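Transferrin binding protein B (Actinobacillus suis, PDB 3PQU) probably captures host transferrin at the bacterial surface as an outer-membrane lipoprotein, the first step in taking iron from it. Local coordinates at residues P49-A54 with S180-S185; V471-K476 with A496-N501. All coordinates share one frame; numbering follows the deposited sequence.

In the fold
The two contacts sit on opposite sides of the chain's centre, in the two halves of a bilobed protein built on beta-sheet with hardly any helix. Contact 1 (49-54 with 180-185) joins the loop after strand 43-47, in the N-lobe handle, to the end of strand 170-183 of the N-lobe barrel, bridging parts more than 120 residues apart. Contact 2 (471-476 with 496-501) is local: a turn of the C-lobe barrel meets a strand that follows soon after. Their centres are about 62 Å apart and their nearest atoms about 41 Å. One thus illustrates cohesion between handle and barrel, the other the packing of a hairpin turn on strand 492-499, next to the hairpin's second strand.

Contact 1: residues P49-A54 with S180-S185; sequences PRRNRA and SDVKTS
Val182 meets both Pro49 and Arg51, whose side chains are directed at the end of strand 170-183 and the turn after it. Pro49 CG and CD both lie 3.5 Å from Ser180 O, while the two methyls of Val182 divide between the two residues. Its CG2 lies 3.7 Å from Pro49 O, and its CG1, anti to the backbone N (chi1 158°), reaches 3.9 Å from Arg51 CB. Further out, Thr184 CG2 rests over one face of the Arg51 guanidinium, 3.5 Å from Arg51 NE, the two side chains crossing at about a right angle. The bend of the arginine at chi3 (62°) places NE beneath that methyl. Arg53 CG lies over the opposite face, 3.6 Å from the plane and offset toward the rim, so the group is sandwiched. Van der Waals contact thus carries the meeting of the two segments, and polar anchors lie around it: Arg51 donates from NH2 to Asn199 OD1 and from NH1 to Asp67 O, which fix the turn of its flat group. Backbone hydrogen bonds of Pro49 with Ala201 and Arg51 with Asn199 position the loop. Ser180 OG bonds to Asp181 O at 2.7 Å and also pairs with Ala202 N. Together this is a handle-to-barrel junction of the TbpB N-lobe.

Contact 2: residues V471-K476 with A496-N501; sequences VNFSDK and ATINGN
Lys476 and Ile498 are joined through the backbone, Ile498 N donating to Lys476 O over 3.3 Å in a fairly straight bond (163° at the hydrogen) whose donor stands well above the carbonyl plane. The acceptor ends the four-residue turn, 473-476, between antiparallel strands 467-472 and 477-482, a beta hairpin of the C-lobe barrel; strand 492-499 pairs next to 477-482. Ile498 is the side chain that fills the contact. Its CD1 methyl reaches the start of the turn, 4.1 Å from Val471 CG1, 4.0 Å from Phe473 CD1, approaching that ring obliquely, and also 4.0 Å from Asn472 O. Val471 CG1 itself covers one ring face toward its rim, so Val471, Phe473 and Ile498 form one apolar cluster, to which Phe537 of strand 531-538 adds contacts with Val471 and Ile498. On the more exposed side the aliphatic part of Lys476 crosses Ile498 at about a right angle. A bend at chi2 (-60°) swings CD to 3.9 Å from Ile498 CG2. Thr497 CG2 meets the same carbonyl, 3.8 Å from Lys476 O. At the turn, Asn472 makes an Asx motif: its OD1 accepts Asp475 N at 3.0 Å, the donor lying above the amide plane.

Contact 1: residues P49-A54 with S180-S185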
ATOM      1  N   PRO A  49      13.107  -7.176  20.836  1.00 23.26           N
ATOM      2  CA  PRO A  49      14.092  -8.187  21.278  1.00 24.82           C
ATOM      3  C   PRO A  49      14.222  -8.286  22.797  1.00 12.65           C
ATOM      4  O   PRO A  49      14.121  -7.267  23.502  1.00 14.17           O
ATOM      5  CB  PRO A  49      15.416  -7.690  20.662  1.00 29.86           C
ATOM      6  CG  PRO A  49      14.994  -6.922  19.438  1.00 20.90           C
ATOM      7  CD  PRO A  49      13.707  -6.215  19.884  1.00 14.64           C
ATOM      8  N   ARG A  50      14.432  -9.516  23.276  1.00 18.73           N
ATOM      9  CA  ARG A  50      14.497  -9.865  24.704  1.00 14.50           C
ATOM     10  C   ARG A  50      15.654 -10.834  24.843  1.00 19.76           C
ATOM     11  O   ARG A  50      15.730 -11.796  24.096  1.00 18.87           O
ATOM     12  CB  ARG A  50      13.201 -10.588  25.125  1.00 18.00           C
ATOM     13  CG  ARG A  50      11.984  -9.683  25.383  1.00 12.07           C
ATOM     14  CD  ARG A  50      10.672 -10.328  24.946  1.00 20.22           C
ATOM     15  NE  ARG A  50      10.306 -11.554  25.669  1.00 19.94           N
ATOM     16  CZ  ARG A  50       9.694 -11.575  26.850  1.00 35.61           C
ATOM     17  NH1 ARG A  50       9.390 -10.441  27.482  1.00 24.45           N
ATOM     18  NH2 ARG A  50       9.402 -12.731  27.418  1.00 22.96           N
ATOM     19  N   ARG A  51      16.551 -10.602  25.794  1.00 12.94           N
ATOM     20  CA  ARG A  51      17.710 -11.497  25.943  1.00 16.28           C
ATOM     21  C   ARG A  51      17.305 -12.837  26.551  1.00 16.35           C
ATOM     22  O   ARG A  51      16.479 -12.880  27.450  1.00 14.61           O
ATOM     23  CB  ARG A  51      18.800 -10.860  26.801  1.00 16.42           C
ATOM     24  CG  ARG A  51      20.125 -11.634  26.772  1.00 17.05           C
ATOM     25  CD  ARG A  51      21.218 -10.836  27.445  1.00 17.86           C
ATOM     26  NE  ARG A  51      20.936 -10.581  28.860  1.00 22.09           N
ATOM     27  CZ  ARG A  51      21.323 -11.388  29.844  1.00 25.10           C
ATOM     28  NH1 ARG A  51      21.979 -12.502  29.557  1.00 24.72           N
ATOM     29  NH2 ARG A  51      21.039 -11.097  31.105  1.00 36.50           N
ATOM     30  N   ASN A  52      17.858 -13.931  26.039  1.00 22.26           N
ATOM     31  CA  ASN A  52      17.663 -15.227  26.669  1.00 12.62           C
ATOM     32  C   ASN A  52      18.607 -15.291  27.852  1.00 15.67           C
ATOM     33  O   ASN A  52      19.833 -15.328  27.679  1.00 17.96           O
ATOM     34  CB  ASN A  52      17.980 -16.380  25.704  1.00 19.48           C
ATOM     35  CG  ASN A  52      17.688 -17.745  26.319  1.00 22.06           C
ATOM     36  OD1 ASN A  52      17.256 -17.829  27.476  1.00 18.86           O
ATOM     37  ND2 ASN A  52      17.924 -18.819  25.554  1.00 20.71           N
ATOM     38  N   ARG A  53      18.038 -15.330  29.047  1.00 15.63           N
ATOM     39  CA  ARG A  53      18.827 -15.386  30.277  1.00 21.89           C
ATOM     40  C   ARG A  53      19.131 -16.802  30.805  1.00 25.90           C
ATOM     41  O   ARG A  53      19.773 -16.955  31.855  1.00 23.85           O
ATOM     42  CB  ARG A  53      18.138 -14.516  31.337  1.00 18.39           C
ATOM     43  CG  ARG A  53      18.000 -13.055  30.834  1.00 37.48           C
ATOM     44  CD  ARG A  53      16.921 -12.274  31.565  1.00 40.25           C
ATOM     45  NE  ARG A  53      17.149 -12.311  33.002  1.00 47.67           N
ATOM     46  CZ  ARG A  53      16.340 -11.772  33.905  1.00 54.16           C
ATOM     47  NH1 ARG A  53      15.239 -11.135  33.523  1.00 41.19           N
ATOM     48  NH2 ARG A  53      16.638 -11.877  35.193  1.00 36.10           N
ATOM     49  N   ALA A  54      18.692 -17.829  30.076  1.00 21.84           N
ATOM     50  CA  ALA A  54      18.864 -19.226  30.523  1.00 22.15           C
ATOM     51  C   ALA A  54      20.344 -19.588  30.635  1.00 33.39           C
ATOM     52  O   ALA A  54      21.193 -19.017  29.938  1.00 24.84           O
ATOM     53  CB  ALA A  54      18.146 -20.188  29.586  1.00 25.40           C
ATOM     54  N   SER A 180      15.470  -0.997  19.706  1.00  9.67           N
ATOM     55  CA  SER A 180      16.861  -1.339  19.445  1.00 10.07           C
ATOM     56  C   SER A 180      16.997  -2.850  19.398  1.00 17.30           C
ATOM     57  O   SER A 180      16.007  -3.576  19.531  1.00 12.18           O
ATOM     58  CB  SER A 180      17.780  -0.796  20.553  1.00 10.03           C
ATOM     59  OG  SER A 180      17.586  -1.480  21.798  1.00 16.86           O
ATOM     60  N   ASP A 181      18.228  -3.328  19.203  1.00 12.77           N
ATOM     61  CA  ASP A 181      18.534  -4.714  19.501  1.00 15.99           C
ATOM     62  C   ASP A 181      19.037  -4.792  20.940  1.00 17.37           C
ATOM     63  O   ASP A 181      19.039  -3.794  21.654  1.00 16.37           O
ATOM     64  CB  ASP A 181      19.584  -5.294  18.526  1.00 19.40           C
ATOM     65  CG  ASP A 181      20.935  -4.582  18.612  1.00 26.43           C
ATOM     66  OD1 ASP A 181      21.938  -5.132  18.092  1.00 23.98           O
ATOM     67  OD2 ASP A 181      20.979  -3.468  19.181  1.00 20.88           O
ATOM     68  N   VAL A 182      19.486  -5.968  21.362  1.00 18.07           N
ATOM     69  CA  VAL A 182      19.934  -6.140  22.736  1.00 15.40           C
ATOM     70  C   VAL A 182      21.411  -6.524  22.794  1.00 21.84           C
ATOM     71  O   VAL A 182      21.852  -7.375  22.032  1.00 13.59           O
ATOM     72  CB  VAL A 182      19.069  -7.202  23.454  1.00 14.70           C
ATOM     73  CG1 VAL A 182      19.807  -7.788  24.670  1.00 24.48           C
ATOM     74  CG2 VAL A 182      17.702  -6.599  23.867  1.00 13.94           C
ATOM     75  N   LYS A 183      22.171  -5.866  23.670  1.00 14.49           N
ATOM     76  CA  LYS A 183      23.560  -6.249  23.975  1.00 17.18           C
ATOM     77  C   LYS A 183      23.844  -5.923  25.433  1.00 20.26           C
ATOM     78  O   LYS A 183      23.629  -4.793  25.866  1.00 19.24           O
ATOM     79  CB  LYS A 183      24.564  -5.422  23.142  1.00 17.66           C
ATOM     80  CG  LYS A 183      24.678  -5.814  21.701  1.00 18.69           C
ATOM     81  CD  LYS A 183      25.539  -4.828  20.945  1.00 33.49           C
ATOM     82  CE  LYS A 183      25.541  -5.116  19.448  1.00 28.89           C
ATOM     83  NZ  LYS A 183      26.568  -4.293  18.713  1.00 30.55           N
ATOM     84  N   THR A 184      24.367  -6.874  26.185  1.00 17.97           N
ATOM     85  CA  THR A 184      24.679  -6.601  27.583  1.00 21.44           C
ATOM     86  C   THR A 184      25.759  -5.508  27.706  1.00 23.51           C
ATOM     87  O   THR A 184      25.892  -4.868  28.747  1.00 29.63           O
ATOM     88  CB  THR A 184      25.134  -7.875  28.325  1.00 27.23           C
ATOM     89  OG1 THR A 184      26.210  -8.478  27.601  1.00 28.68           O
ATOM     90  CG2 THR A 184      23.985  -8.873  28.449  1.00 18.91           C
ATOM     91  N   SER A 185      26.527  -5.289  26.643  1.00 25.77           N
ATOM     92  CA  SER A 185      27.541  -4.236  26.668  1.00 32.80           C
ATOM     93  C   SER A 185      26.962  -2.813  26.542  1.00 38.35           C
ATOM     94  O   SER A 185      27.664  -1.838  26.800  1.00 26.40           O
ATOM     95  CB  SER A 185      28.593  -4.462  25.572  1.00 28.39           C
ATOM     96  OG  SER A 185      27.980  -4.511  24.294  1.00 33.26           O
TER

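Contact 2: residues V471-K476 with A496-N501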
ATOM      1  N   VAL A 471      -9.095   9.558 -30.437  1.00 56.29           N
ATOM      2  CA  VAL A 471      -8.802  10.474 -29.349  1.00 50.86           C
ATOM      3  C   VAL A 471      -8.390  11.836 -29.896  1.00 59.58           C
ATOM      4  O   VAL A 471      -7.409  11.948 -30.634  1.00 60.45           O
ATOM      5  CB  VAL A 471      -7.711   9.908 -28.419  1.00 51.58           C
ATOM      6  CG1 VAL A 471      -7.291  10.947 -27.391  1.00 44.78           C
ATOM      7  CG2 VAL A 471      -8.216   8.648 -27.724  1.00 47.09           C
ATOM      8  N   ASN A 472      -9.161  12.863 -29.552  1.00 57.40           N
ATOM      9  CA  ASN A 472      -8.868  14.220 -30.001  1.00 49.00           C
ATOM     10  C   ASN A 472      -8.438  15.078 -28.823  1.00 53.08           C
ATOM     11  O   ASN A 472      -9.277  15.594 -28.081  1.00 61.50           O
ATOM     12  CB  ASN A 472     -10.088  14.844 -30.677  1.00 42.87           C
ATOM     13  CG  ASN A 472      -9.748  16.097 -31.465  1.00 74.23           C
ATOM     14  OD1 ASN A 472      -9.012  16.966 -30.996  1.00 66.81           O
ATOM     15  ND2 ASN A 472     -10.298  16.200 -32.674  1.00 76.59           N
ATOM     16  N   PHE A 473      -7.130  15.224 -28.653  1.00 54.75           N
ATOM     17  CA  PHE A 473      -6.594  15.992 -27.539  1.00 55.06           C
ATOM     18  C   PHE A 473      -6.893  17.481 -27.706  1.00 60.86           C
ATOM     19  O   PHE A 473      -6.961  18.220 -26.723  1.00 64.56           O
ATOM     20  CB  PHE A 473      -5.088  15.745 -27.377  1.00 47.17           C
ATOM     21  CG  PHE A 473      -4.743  14.350 -26.919  1.00 47.94           C
ATOM     22  CD1 PHE A 473      -5.031  13.937 -25.620  1.00 47.50           C
ATOM     23  CD2 PHE A 473      -4.115  13.453 -27.777  1.00 61.65           C
ATOM     24  CE1 PHE A 473      -4.706  12.646 -25.184  1.00 46.70           C
ATOM     25  CE2 PHE A 473      -3.783  12.158 -27.353  1.00 51.90           C
ATOM     26  CZ  PHE A 473      -4.081  11.754 -26.051  1.00 40.64           C
ATOM     27  N   SER A 474      -7.094  17.917 -28.949  1.00 59.41           N
ATOM     28  CA  SER A 474      -7.391  19.325 -29.212  1.00 62.51           C
ATOM     29  C   SER A 474      -8.723  19.775 -28.617  1.00 68.88           C
ATOM     30  O   SER A 474      -8.767  20.710 -27.815  1.00 64.95           O
ATOM     31  CB  SER A 474      -7.330  19.634 -30.705  1.00 59.49           C
ATOM     32  OG  SER A 474      -6.003  19.938 -31.090  1.00 75.83           O
ATOM     33  N   ASP A 475      -9.810  19.117 -29.000  1.00 64.25           N
ATOM     34  CA  ASP A 475     -11.104  19.458 -28.419  1.00 81.25           C
ATOM     35  C   ASP A 475     -11.519  18.461 -27.343  1.00 72.39           C
ATOM     36  O   ASP A 475     -12.709  18.254 -27.097  1.00 60.56           O
ATOM     37  CB  ASP A 475     -12.187  19.624 -29.493  1.00 98.09           C
ATOM     38  CG  ASP A 475     -12.212  18.482 -30.478  1.00107.87           C
ATOM     39  OD1 ASP A 475     -11.928  17.338 -30.064  1.00101.92           O
ATOM     40  OD2 ASP A 475     -12.523  18.730 -31.665  1.00101.44           O
ATOM     41  N   LYS A 476     -10.514  17.854 -26.716  1.00 68.55           N
ATOM     42  CA  LYS A 476     -10.694  17.014 -25.533  1.00 74.52           C
ATOM     43  C   LYS A 476     -11.836  16.009 -25.654  1.00 67.24           C
ATOM     44  O   LYS A 476     -12.756  16.003 -24.836  1.00 56.90           O
ATOM     45  CB  LYS A 476     -10.886  17.883 -24.288  1.00 75.31           C
ATOM     46  CG  LYS A 476      -9.693  18.763 -23.966  1.00 83.52           C
ATOM     47  CD  LYS A 476      -8.452  17.920 -23.720  1.00104.83           C
ATOM     48  CE  LYS A 476      -7.234  18.792 -23.464  1.00118.65           C
ATOM     49  NZ  LYS A 476      -7.409  19.643 -22.255  1.00122.63           N
ATOM     50  N   ALA A 496     -17.067  10.158 -24.553  1.00 67.69           N
ATOM     51  CA  ALA A 496     -16.511  10.640 -23.297  1.00 68.64           C
ATOM     52  C   ALA A 496     -15.755  11.951 -23.448  1.00 63.29           C
ATOM     53  O   ALA A 496     -15.458  12.398 -24.553  1.00 63.60           O
ATOM     54  CB  ALA A 496     -15.613   9.575 -22.668  1.00 62.08           C
ATOM     55  N   THR A 497     -15.444  12.560 -22.314  1.00 72.19           N
ATOM     56  CA  THR A 497     -14.721  13.815 -22.305  1.00 66.78           C
ATOM     57  C   THR A 497     -13.414  13.678 -21.534  1.00 63.65           C
ATOM     58  O   THR A 497     -13.374  13.125 -20.430  1.00 48.88           O
ATOM     59  CB  THR A 497     -15.569  14.941 -21.696  1.00 71.01           C
ATOM     60  OG1 THR A 497     -16.744  15.138 -22.495  1.00 78.01           O
ATOM     61  CG2 THR A 497     -14.773  16.232 -21.642  1.00 63.67           C
ATOM     62  N   ILE A 498     -12.341  14.182 -22.131  1.00 63.74           N
ATOM     63  CA  ILE A 498     -11.045  14.201 -21.476  1.00 62.99           C
ATOM     64  C   ILE A 498     -10.981  15.312 -20.441  1.00 64.83           C
ATOM     65  O   ILE A 498     -11.114  16.491 -20.766  1.00 54.08           O
ATOM     66  CB  ILE A 498      -9.914  14.444 -22.485  1.00 59.46           C
ATOM     67  CG1 ILE A 498      -9.936  13.384 -23.588  1.00 63.15           C
ATOM     68  CG2 ILE A 498      -8.571  14.489 -21.771  1.00 44.38           C
ATOM     69  CD1 ILE A 498      -8.843  13.556 -24.614  1.00 59.65           C
ATOM     70  N   ASN A 499     -10.783  14.931 -19.188  1.00 54.21           N
ATOM     71  CA  ASN A 499     -10.526  15.899 -18.141  1.00 57.73           C
ATOM     72  C   ASN A 499      -9.314  15.435 -17.348  1.00 57.09           C
ATOM     73  O   ASN A 499      -9.335  14.359 -16.745  1.00 53.58           O
ATOM     74  CB  ASN A 499     -11.746  16.053 -17.233  1.00 78.76           C
ATOM     75  CG  ASN A 499     -11.614  17.220 -16.275  1.00 98.73           C
ATOM     76  OD1 ASN A 499     -11.134  18.292 -16.646  1.00106.00           O
ATOM     77  ND2 ASN A 499     -12.041  17.019 -15.034  1.00100.37           N
ATOM     78  N   GLY A 500      -8.253  16.238 -17.373  1.00 38.84           N
ATOM     79  CA  GLY A 500      -7.008  15.894 -16.708  1.00 39.01           C
ATOM     80  C   GLY A 500      -6.253  14.786 -17.424  1.00 51.64           C
ATOM     81  O   GLY A 500      -5.928  14.901 -18.604  1.00 45.25           O
ATOM     82  N   ASN A 501      -5.958  13.707 -16.704  1.00 38.52           N
ATOM     83  CA  ASN A 501      -5.294  12.563 -17.308  1.00 35.16           C
ATOM     84  C   ASN A 501      -6.221  11.360 -17.408  1.00 44.67           C
ATOM     85  O   ASN A 501      -5.761  10.224 -17.505  1.00 41.89           O
ATOM     86  CB  ASN A 501      -4.028  12.201 -16.544  1.00 32.22           C
ATOM     87  CG  ASN A 501      -4.276  12.034 -15.058  1.00 32.38           C
ATOM     88  OD1 ASN A 501      -5.419  11.999 -14.613  1.00 30.50           O
ATOM     89  ND2 ASN A 501      -3.201  11.933 -14.284  1.00 28.62           N
TER